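Twin-arginine translocation pathway signal protein (Burkholderia phytofirmans, PDB 2RJO) probably serves as a periplasmic sugar-binding protein, holding beta-D-galactopyranose between its two lobes. Local coordinates at residues G137-G143 against I198-A204; F254-I259 against W310-R316. All coordinates share one frame; numbering follows the deposited sequence.

How the contacts relate
Contact 1 and contact 2 lie in different lobes of a two-lobed periplasmic binding protein, on opposite sides of the chain's centre. Their centres are about 33 Å apart and their nearest atoms about 12 Å apart, so they do not touch. Along the chain they follow in series. Contact 1 joins the two middle strands of a four-stranded parallel sheet. Contact 2 then packs helix 253-268 against the loop that leads into strand 317-320 of the other, mixed sheet. Each contact thus builds one lobe, and the bound galactose lies between the lobes, about 7 Å from the side chain of A204 in contact 1 but about 13 Å from that of W255 in contact 2.

Contact 1 (G137-G143 against I198-A204); sequences GGVVALG and IKGVWAA
Strands 137-143 and 198-203 run side by side in parallel, V140 pairing with V201, A141 with W202 and L142 with A203, and the short segments diverge by 38° through sheet twist. W202 grips the residues on either side of A141: its N donates to V140 O (3.1 Å), and its O accepts from L142 N (2.9 Å). A further rung joins A204 N to L142 O at 2.8 Å, whereas V140 N to G200 O is weak. At the start of the pair K199 N reaches G138 O at 2.7 Å. Here the CG of K199 rests on G137 CA; glycine suits this spot because its backbone angles, and the nearness of K199 CB, leave no room for a side chain.

V140, V201, L142 and A203 share one face of the sheet, which helix 180-194 covers through M187 and W190. V140 sends CG2 against V201 CG2 (3.9 Å), while its CG1 also touches CD1 of I198 (4.2 Å), whose side chain crosses it at about a right angle.

V139, A141 and W202 point to the other face, where V139 and W202 pack on helix 118-132 and A141 on F173. The indole of W202, with CG anti to the backbone N (chi1 -178°), leans toward the strand's C-terminal end and brings CE3 obliquely to A141 CB (3.7 Å); the small alanine leaves space for this broad ring. Its NE1 makes weak hydrogen bonds to G122 O and T125 OG1.

The ladder thus satisfies much of the two facing backbone edges, and strand 168-175 bonds the other edge of strand 137-143. It leads directly to the sugar site: A204 O accepts from R154, and N205 follows, both residues of the galactose pocket.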
ATOM      1  N   GLY A 137     -27.694   7.779  -3.793  1.00 30.17           N
ATOM      2  CA  GLY A 137     -27.605   6.502  -4.471  1.00 30.99           C
ATOM      3  C   GLY A 137     -27.024   5.391  -3.628  1.00 29.17           C
ATOM      4  O   GLY A 137     -26.448   5.632  -2.562  1.00 30.36           O
ATOM      5  N   GLY A 138     -27.162   4.164  -4.122  1.00 29.61           N
ATOM      6  CA  GLY A 138     -26.663   3.012  -3.398  1.00 28.05           C
ATOM      7  C   GLY A 138     -25.218   2.715  -3.717  1.00 27.18           C
ATOM      8  O   GLY A 138     -24.802   2.757  -4.875  1.00 26.58           O
ATOM      9  N   VAL A 139     -24.453   2.392  -2.682  1.00 26.52           N
ATOM     10  CA  VAL A 139     -23.035   2.100  -2.851  1.00 25.39           C
ATOM     11  C   VAL A 139     -22.588   0.811  -2.191  1.00 24.38           C
ATOM     12  O   VAL A 139     -22.979   0.516  -1.070  1.00 25.61           O
ATOM     13  CB  VAL A 139     -22.185   3.239  -2.275  1.00 25.59           C
ATOM     14  CG1 VAL A 139     -20.725   2.986  -2.555  1.00 24.82           C
ATOM     15  CG2 VAL A 139     -22.635   4.564  -2.867  1.00 28.14           C
ATOM     16  N   VAL A 140     -21.777   0.033  -2.902  1.00 22.74           N
ATOM     17  CA  VAL A 140     -21.228  -1.196  -2.347  1.00 21.36           C
ATOM     18  C   VAL A 140     -19.735  -0.916  -2.151  1.00 21.24           C
ATOM     19  O   VAL A 140     -19.150  -0.152  -2.922  1.00 21.50           O
ATOM     20  CB  VAL A 140     -21.419  -2.413  -3.290  1.00 21.77           C
ATOM     21  CG1 VAL A 140     -22.877  -2.812  -3.328  1.00 19.95           C
ATOM     22  CG2 VAL A 140     -20.922  -2.090  -4.693  1.00 20.29           C
ATOM     23  N   ALA A 141     -19.120  -1.513  -1.131  1.00 19.79           N
ATOM     24  CA  ALA A 141     -17.703  -1.278  -0.867  1.00 18.86           C
ATOM     25  C   ALA A 141     -16.898  -2.551  -0.601  1.00 18.59           C
ATOM     26  O   ALA A 141     -17.346  -3.452   0.115  1.00 21.10           O
ATOM     27  CB  ALA A 141     -17.547  -0.313   0.297  1.00 16.21           C
ATOM     28  N   LEU A 142     -15.703  -2.605  -1.184  1.00 16.94           N
ATOM     29  CA  LEU A 142     -14.801  -3.741  -1.060  1.00 17.31           C
ATOM     30  C   LEU A 142     -13.607  -3.371  -0.192  1.00 16.94           C
ATOM     31  O   LEU A 142     -12.908  -2.406  -0.475  1.00 19.48           O
ATOM     32  CB  LEU A 142     -14.321  -4.168  -2.446  1.00 16.44           C
ATOM     33  CG  LEU A 142     -15.394  -4.738  -3.380  1.00 18.67           C
ATOM     34  CD1 LEU A 142     -14.976  -4.523  -4.829  1.00 18.52           C
ATOM     35  CD2 LEU A 142     -15.614  -6.217  -3.068  1.00 17.75           C
ATOM     36  N   GLY A 143     -13.367  -4.151   0.859  1.00 17.84           N
ATOM     37  CA  GLY A 143     -12.261  -3.859   1.758  1.00 17.26           C
ATOM     38  C   GLY A 143     -11.090  -4.821   1.701  1.00 17.81           C
ATOM     39  O   GLY A 143     -11.189  -5.916   1.156  1.00 19.29           O
ATOM     40  N   ILE A 198     -27.502  -0.280  -7.185  1.00 24.45           N
ATOM     41  CA  ILE A 198     -26.081   0.049  -7.138  1.00 24.28           C
ATOM     42  C   ILE A 198     -25.747   1.232  -8.055  1.00 25.30           C
ATOM     43  O   ILE A 198     -25.751   1.096  -9.279  1.00 25.91           O
ATOM     44  CB  ILE A 198     -25.212  -1.158  -7.568  1.00 22.99           C
ATOM     45  CG1 ILE A 198     -25.449  -2.344  -6.632  1.00 21.90           C
ATOM     46  CG2 ILE A 198     -23.737  -0.783  -7.527  1.00 23.96           C
ATOM     47  CD1 ILE A 198     -24.685  -3.600  -7.026  1.00 17.81           C
ATOM     48  N   LYS A 199     -25.451   2.389  -7.460  1.00 25.62           N
ATOM     49  CA  LYS A 199     -25.114   3.599  -8.222  1.00 24.85           C
ATOM     50  C   LYS A 199     -23.622   3.932  -8.141  1.00 24.40           C
ATOM     51  O   LYS A 199     -23.177   4.956  -8.655  1.00 22.93           O
ATOM     52  CB  LYS A 199     -25.911   4.799  -7.690  1.00 26.91           C
ATOM     53  CG  LYS A 199     -27.418   4.689  -7.855  1.00 28.59           C
ATOM     54  CD  LYS A 199     -27.805   4.596  -9.323  1.00 30.97           C
ATOM     55  CE  LYS A 199     -29.283   4.257  -9.480  1.00 31.98           C
ATOM     56  NZ  LYS A 199     -29.660   4.190 -10.927  1.00 32.63           N
ATOM     57  N   GLY A 200     -22.855   3.069  -7.484  1.00 23.29           N
ATOM     58  CA  GLY A 200     -21.430   3.301  -7.356  1.00 22.37           C
ATOM     59  C   GLY A 200     -20.707   2.181  -6.633  1.00 24.60           C
ATOM     60  O   GLY A 200     -21.336   1.319  -5.997  1.00 23.25           O
ATOM     61  N   VAL A 201     -19.378   2.199  -6.725  1.00 23.26           N
ATOM     62  CA  VAL A 201     -18.541   1.182  -6.097  1.00 22.82           C
ATOM     63  C   VAL A 201     -17.254   1.789  -5.547  1.00 21.58           C
ATOM     64  O   VAL A 201     -16.545   2.489  -6.258  1.00 23.20           O
ATOM     65  CB  VAL A 201     -18.135   0.093  -7.105  1.00 22.75           C
ATOM     66  CG1 VAL A 201     -17.392  -1.031  -6.380  1.00 24.33           C
ATOM     67  CG2 VAL A 201     -19.362  -0.442  -7.844  1.00 23.09           C
ATOM     68  N   TRP A 202     -16.971   1.514  -4.278  1.00 21.96           N
ATOM     69  CA  TRP A 202     -15.761   1.987  -3.596  1.00 21.87           C
ATOM     70  C   TRP A 202     -14.893   0.760  -3.314  1.00 22.57           C
ATOM     71  O   TRP A 202     -15.384  -0.240  -2.781  1.00 22.94           O
ATOM     72  CB  TRP A 202     -16.126   2.643  -2.258  1.00 21.52           C
ATOM     73  CG  TRP A 202     -14.957   3.224  -1.460  1.00 22.06           C
ATOM     74  CD1 TRP A 202     -14.491   4.511  -1.507  1.00 23.68           C
ATOM     75  CD2 TRP A 202     -14.170   2.556  -0.450  1.00 22.08           C
ATOM     76  NE1 TRP A 202     -13.477   4.688  -0.588  1.00 22.17           N
ATOM     77  CE2 TRP A 202     -13.261   3.510   0.069  1.00 24.07           C
ATOM     78  CE3 TRP A 202     -14.149   1.251   0.062  1.00 21.73           C
ATOM     79  CZ2 TRP A 202     -12.342   3.194   1.085  1.00 23.76           C
ATOM     80  CZ3 TRP A 202     -13.233   0.938   1.073  1.00 22.01           C
ATOM     81  CH2 TRP A 202     -12.345   1.909   1.572  1.00 23.51           C
ATOM     82  N   ALA A 203     -13.613   0.829  -3.676  1.00 22.61           N
ATOM     83  CA  ALA A 203     -12.675  -0.271  -3.442  1.00 20.94           C
ATOM     84  C   ALA A 203     -11.474   0.215  -2.621  1.00 20.73           C
ATOM     85  O   ALA A 203     -10.930   1.300  -2.879  1.00 19.79           O
ATOM     86  CB  ALA A 203     -12.200  -0.854  -4.765  1.00 23.65           C
ATOM     87  N   ALA A 204     -11.065  -0.584  -1.634  1.00 18.11           N
ATOM     88  CA  ALA A 204      -9.944  -0.221  -0.767  1.00 18.04           C
ATOM     89  C   ALA A 204      -8.580  -0.160  -1.475  1.00 17.25           C
ATOM     90  O   ALA A 204      -7.621   0.348  -0.902  1.00 19.72           O
ATOM     91  CB  ALA A 204      -9.882  -1.168   0.438  1.00 15.95           C
TER

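Contact 2 (F254-I259 against W310-R316). With SO4 (sulfate ion), chain F.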
ATOM      1  N   PHE A 254       6.871   2.006  -6.366  1.00 18.69           N
ATOM      2  CA  PHE A 254       8.243   1.972  -6.855  1.00 18.14           C
ATOM      3  C   PHE A 254       9.134   2.700  -5.845  1.00 15.37           C
ATOM      4  O   PHE A 254      10.085   2.138  -5.326  1.00 18.12           O
ATOM      5  CB  PHE A 254       8.332   2.677  -8.204  1.00 18.35           C
ATOM      6  CG  PHE A 254       9.714   2.708  -8.780  1.00 19.64           C
ATOM      7  CD1 PHE A 254      10.153   1.692  -9.624  1.00 19.88           C
ATOM      8  CD2 PHE A 254      10.581   3.755  -8.482  1.00 19.38           C
ATOM      9  CE1 PHE A 254      11.441   1.717 -10.170  1.00 19.97           C
ATOM     10  CE2 PHE A 254      11.873   3.792  -9.020  1.00 21.01           C
ATOM     11  CZ  PHE A 254      12.303   2.767  -9.869  1.00 19.73           C
ATOM     12  N   TRP A 255       8.814   3.959  -5.576  1.00 17.95           N
ATOM     13  CA  TRP A 255       9.571   4.762  -4.622  1.00 16.44           C
ATOM     14  C   TRP A 255       9.607   4.103  -3.236  1.00 18.57           C
ATOM     15  O   TRP A 255      10.655   4.047  -2.591  1.00 18.86           O
ATOM     16  CB  TRP A 255       8.949   6.153  -4.501  1.00 17.91           C
ATOM     17  CG  TRP A 255       9.618   6.995  -3.469  1.00 16.01           C
ATOM     18  CD1 TRP A 255      10.813   7.635  -3.586  1.00 18.13           C
ATOM     19  CD2 TRP A 255       9.151   7.256  -2.144  1.00 17.03           C
ATOM     20  NE1 TRP A 255      11.126   8.281  -2.412  1.00 15.55           N
ATOM     21  CE2 TRP A 255      10.117   8.062  -1.507  1.00 15.60           C
ATOM     22  CE3 TRP A 255       8.007   6.883  -1.424  1.00 15.25           C
ATOM     23  CZ2 TRP A 255       9.976   8.504  -0.191  1.00 15.85           C
ATOM     24  CZ3 TRP A 255       7.867   7.325  -0.107  1.00 14.99           C
ATOM     25  CH2 TRP A 255       8.845   8.124   0.491  1.00 15.69           C
ATOM     26  N   LEU A 256       8.457   3.623  -2.774  1.00 16.89           N
ATOM     27  CA  LEU A 256       8.387   2.973  -1.477  1.00 18.37           C
ATOM     28  C   LEU A 256       9.366   1.814  -1.390  1.00 17.93           C
ATOM     29  O   LEU A 256      10.063   1.659  -0.393  1.00 15.75           O
ATOM     30  CB  LEU A 256       6.974   2.451  -1.208  1.00 20.17           C
ATOM     31  CG  LEU A 256       5.979   3.441  -0.622  1.00 22.91           C
ATOM     32  CD1 LEU A 256       4.570   2.873  -0.698  1.00 22.43           C
ATOM     33  CD2 LEU A 256       6.376   3.729   0.813  1.00 23.07           C
ATOM     34  N   GLY A 257       9.407   1.006  -2.446  1.00 18.53           N
ATOM     35  CA  GLY A 257      10.294  -0.144  -2.489  1.00 17.86           C
ATOM     36  C   GLY A 257      11.774   0.167  -2.366  1.00 20.95           C
ATOM     37  O   GLY A 257      12.522  -0.572  -1.713  1.00 19.52           O
ATOM     38  N   GLY A 258      12.202   1.256  -3.000  1.00 20.48           N
ATOM     39  CA  GLY A 258      13.599   1.630  -2.951  1.00 20.77           C
ATOM     40  C   GLY A 258      13.987   2.459  -1.747  1.00 21.03           C
ATOM     41  O   GLY A 258      15.022   2.203  -1.134  1.00 21.64           O
ATOM     42  N   ILE A 259      13.167   3.448  -1.405  1.00 20.21           N
ATOM     43  CA  ILE A 259      13.462   4.311  -0.272  1.00 20.10           C
ATOM     44  C   ILE A 259      13.556   3.528   1.046  1.00 20.43           C
ATOM     45  O   ILE A 259      14.435   3.793   1.857  1.00 21.38           O
ATOM     46  CB  ILE A 259      12.400   5.427  -0.135  1.00 19.16           C
ATOM     47  CG1 ILE A 259      13.034   6.671   0.502  1.00 16.29           C
ATOM     48  CG2 ILE A 259      11.230   4.940   0.731  1.00 19.73           C
ATOM     49  CD1 ILE A 259      14.178   7.263  -0.294  1.00 16.78           C
ATOM     50  N   TRP A 310      16.492   8.188  -4.356  1.00 33.99           N
ATOM     51  CA  TRP A 310      16.999   7.383  -3.246  1.00 29.80           C
ATOM     52  C   TRP A 310      17.795   8.139  -2.169  1.00 29.70           C
ATOM     53  O   TRP A 310      17.659   7.863  -0.978  1.00 28.16           O
ATOM     54  CB  TRP A 310      17.852   6.253  -3.820  1.00 26.08           C
ATOM     55  CG  TRP A 310      17.169   5.470  -4.943  1.00 23.36           C
ATOM     56  CD1 TRP A 310      17.753   5.008  -6.092  1.00 22.32           C
ATOM     57  CD2 TRP A 310      15.802   5.013  -4.984  1.00 21.88           C
ATOM     58  NE1 TRP A 310      16.844   4.298  -6.836  1.00 21.69           N
ATOM     59  CE2 TRP A 310      15.642   4.286  -6.183  1.00 20.07           C
ATOM     60  CE3 TRP A 310      14.703   5.154  -4.130  1.00 20.14           C
ATOM     61  CZ2 TRP A 310      14.429   3.696  -6.537  1.00 19.48           C
ATOM     62  CZ3 TRP A 310      13.499   4.570  -4.487  1.00 18.02           C
ATOM     63  CH2 TRP A 310      13.371   3.853  -5.677  1.00 20.36           C
ATOM     64  N   ASN A 311      18.630   9.080  -2.593  1.00 29.54           N
ATOM     65  CA  ASN A 311      19.464   9.866  -1.690  1.00 29.46           C
ATOM     66  C   ASN A 311      18.690  10.799  -0.749  1.00 28.33           C
ATOM     67  O   ASN A 311      19.106  11.039   0.383  1.00 28.46           O
ATOM     68  CB  ASN A 311      20.448  10.712  -2.514  1.00 31.88           C
ATOM     69  CG  ASN A 311      19.742  11.563  -3.583  1.00 35.47           C
ATOM     70  OD1 ASN A 311      19.406  11.078  -4.683  1.00 34.26           O
ATOM     71  ND2 ASN A 311      19.490  12.834  -3.252  1.00 35.60           N
ATOM     72  N   ASN A 312      17.574  11.328  -1.228  1.00 27.26           N
ATOM     73  CA  ASN A 312      16.757  12.266  -0.463  1.00 26.32           C
ATOM     74  C   ASN A 312      15.708  11.557   0.406  1.00 25.72           C
ATOM     75  O   ASN A 312      14.512  11.618   0.125  1.00 22.96           O
ATOM     76  CB  ASN A 312      16.056  13.200  -1.440  1.00 29.42           C
ATOM     77  CG  ASN A 312      15.700  14.516  -0.818  1.00 32.12           C
ATOM     78  OD1 ASN A 312      15.138  14.565   0.277  1.00 34.12           O
ATOM     79  ND2 ASN A 312      16.023  15.603  -1.513  1.00 34.93           N
ATOM     80  N   LEU A 313      16.166  10.927   1.484  1.00 25.08           N
ATOM     81  CA  LEU A 313      15.319  10.157   2.394  1.00 24.50           C
ATOM     82  C   LEU A 313      13.992  10.708   2.935  1.00 25.04           C
ATOM     83  O   LEU A 313      13.005   9.976   2.974  1.00 26.72           O
ATOM     84  CB  LEU A 313      16.160   9.681   3.586  1.00 24.19           C
ATOM     85  CG  LEU A 313      17.443   8.913   3.235  1.00 24.05           C
ATOM     86  CD1 LEU A 313      18.106   8.379   4.501  1.00 22.15           C
ATOM     87  CD2 LEU A 313      17.099   7.776   2.303  1.00 24.41           C
ATOM     88  N   TYR A 314      13.950  11.963   3.366  1.00 25.11           N
ATOM     89  CA  TYR A 314      12.718  12.505   3.944  1.00 25.61           C
ATOM     90  C   TYR A 314      12.015  13.533   3.074  1.00 25.84           C
ATOM     91  O   TYR A 314      11.322  14.421   3.580  1.00 25.63           O
ATOM     92  CB  TYR A 314      13.018  13.127   5.317  1.00 25.69           C
ATOM     93  CG  TYR A 314      13.986  12.309   6.123  1.00 27.08           C
ATOM     94  CD1 TYR A 314      13.630  11.049   6.601  1.00 25.74           C
ATOM     95  CD2 TYR A 314      15.295  12.746   6.322  1.00 27.53           C
ATOM     96  CE1 TYR A 314      14.551  10.235   7.245  1.00 27.88           C
ATOM     97  CE2 TYR A 314      16.233  11.935   6.969  1.00 29.62           C
ATOM     98  CZ  TYR A 314      15.850  10.679   7.422  1.00 29.38           C
ATOM     99  OH  TYR A 314      16.770   9.844   8.013  1.00 30.04           O
ATOM    100  N   ALA A 315      12.176  13.402   1.765  1.00 24.69           N
ATOM    101  CA  ALA A 315      11.569  14.331   0.828  1.00 24.95           C
ATOM    102  C   ALA A 315      10.039  14.273   0.797  1.00 24.69           C
ATOM    103  O   ALA A 315       9.386  15.250   0.423  1.00 26.09           O
ATOM    104  CB  ALA A 315      12.126  14.074  -0.569  1.00 24.09           C
ATOM    105  N   ARG A 316       9.469  13.140   1.203  1.00 24.91           N
ATOM    106  CA  ARG A 316       8.013  12.967   1.171  1.00 23.96           C
ATOM    107  C   ARG A 316       7.331  12.772   2.520  1.00 24.14           C
ATOM    108  O   ARG A 316       6.260  12.162   2.597  1.00 23.27           O
ATOM    109  CB  ARG A 316       7.662  11.776   0.281  1.00 21.07           C
ATOM    110  CG  ARG A 316       8.310  11.834  -1.078  1.00 24.50           C
ATOM    111  CD  ARG A 316       7.758  10.800  -2.031  1.00 22.36           C
ATOM    112  NE  ARG A 316       8.537  10.756  -3.262  1.00 24.67           N
ATOM    113  CZ  ARG A 316       8.143  10.127  -4.366  1.00 26.08           C
ATOM    114  NH1 ARG A 316       6.975   9.492  -4.384  1.00 25.94           N
ATOM    115  NH2 ARG A 316       8.906  10.137  -5.455  1.00 26.22           N
TER
HETATM  116  S   SO4 F 372       8.686   9.177  -8.999  1.00 57.76           S
HETATM  117  O1  SO4 F 372       9.461   8.075  -8.358  1.00 56.65           O
HETATM  118  O2  SO4 F 372       9.618  10.123  -9.658  1.00 57.40           O
HETATM  119  O3  SO4 F 372       7.870   9.885  -7.974  1.00 56.66           O
HETATM  120  O4  SO4 F 372       7.761   8.601 -10.018  1.00 58.59           O
HETATM  121  O   HOH W   1      13.342  10.226  -2.408  1.00 28.46           O
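R316 lays its guanidinium flat on the indole of W255, the two planes only 2° apart. The two side chains run in opposite directions, and the extended arginine chain spans both rings: CZ sits over the five-membered ring, 3.6 Å from its centroid, as a cation-pi contact, while CD makes a CH-pi contact with the six-membered ring. I259 CB packs on the opposite indole face. At the indole's edge, NE1 of W255 donates to a water 2.9 Å away, which in turn donates to N312 O.

The second tryptophan, W310, brings CZ3 obliquely to G258 CA (3.3 Å), where a side chain would collide with the ring. W255 O lies at this ring's edge. F254 touches the ring obliquely, CE2 to W310 CZ2 at 3.6 Å, the planes 27° apart but slid so that they barely overlap. I259 CD1 meets L313 CD2 at 3.9 Å.

A sulfate, probably from the crystallisation liquor, lies at the guanidinium edge, in plane, and its O3 accepts from R316 NH2 (2.7 Å). R316 NH1 pairs with D252. The W255-R316 stack and this salt bridge beside the helix start therefore join loop to helix, with a water as one of the polar links.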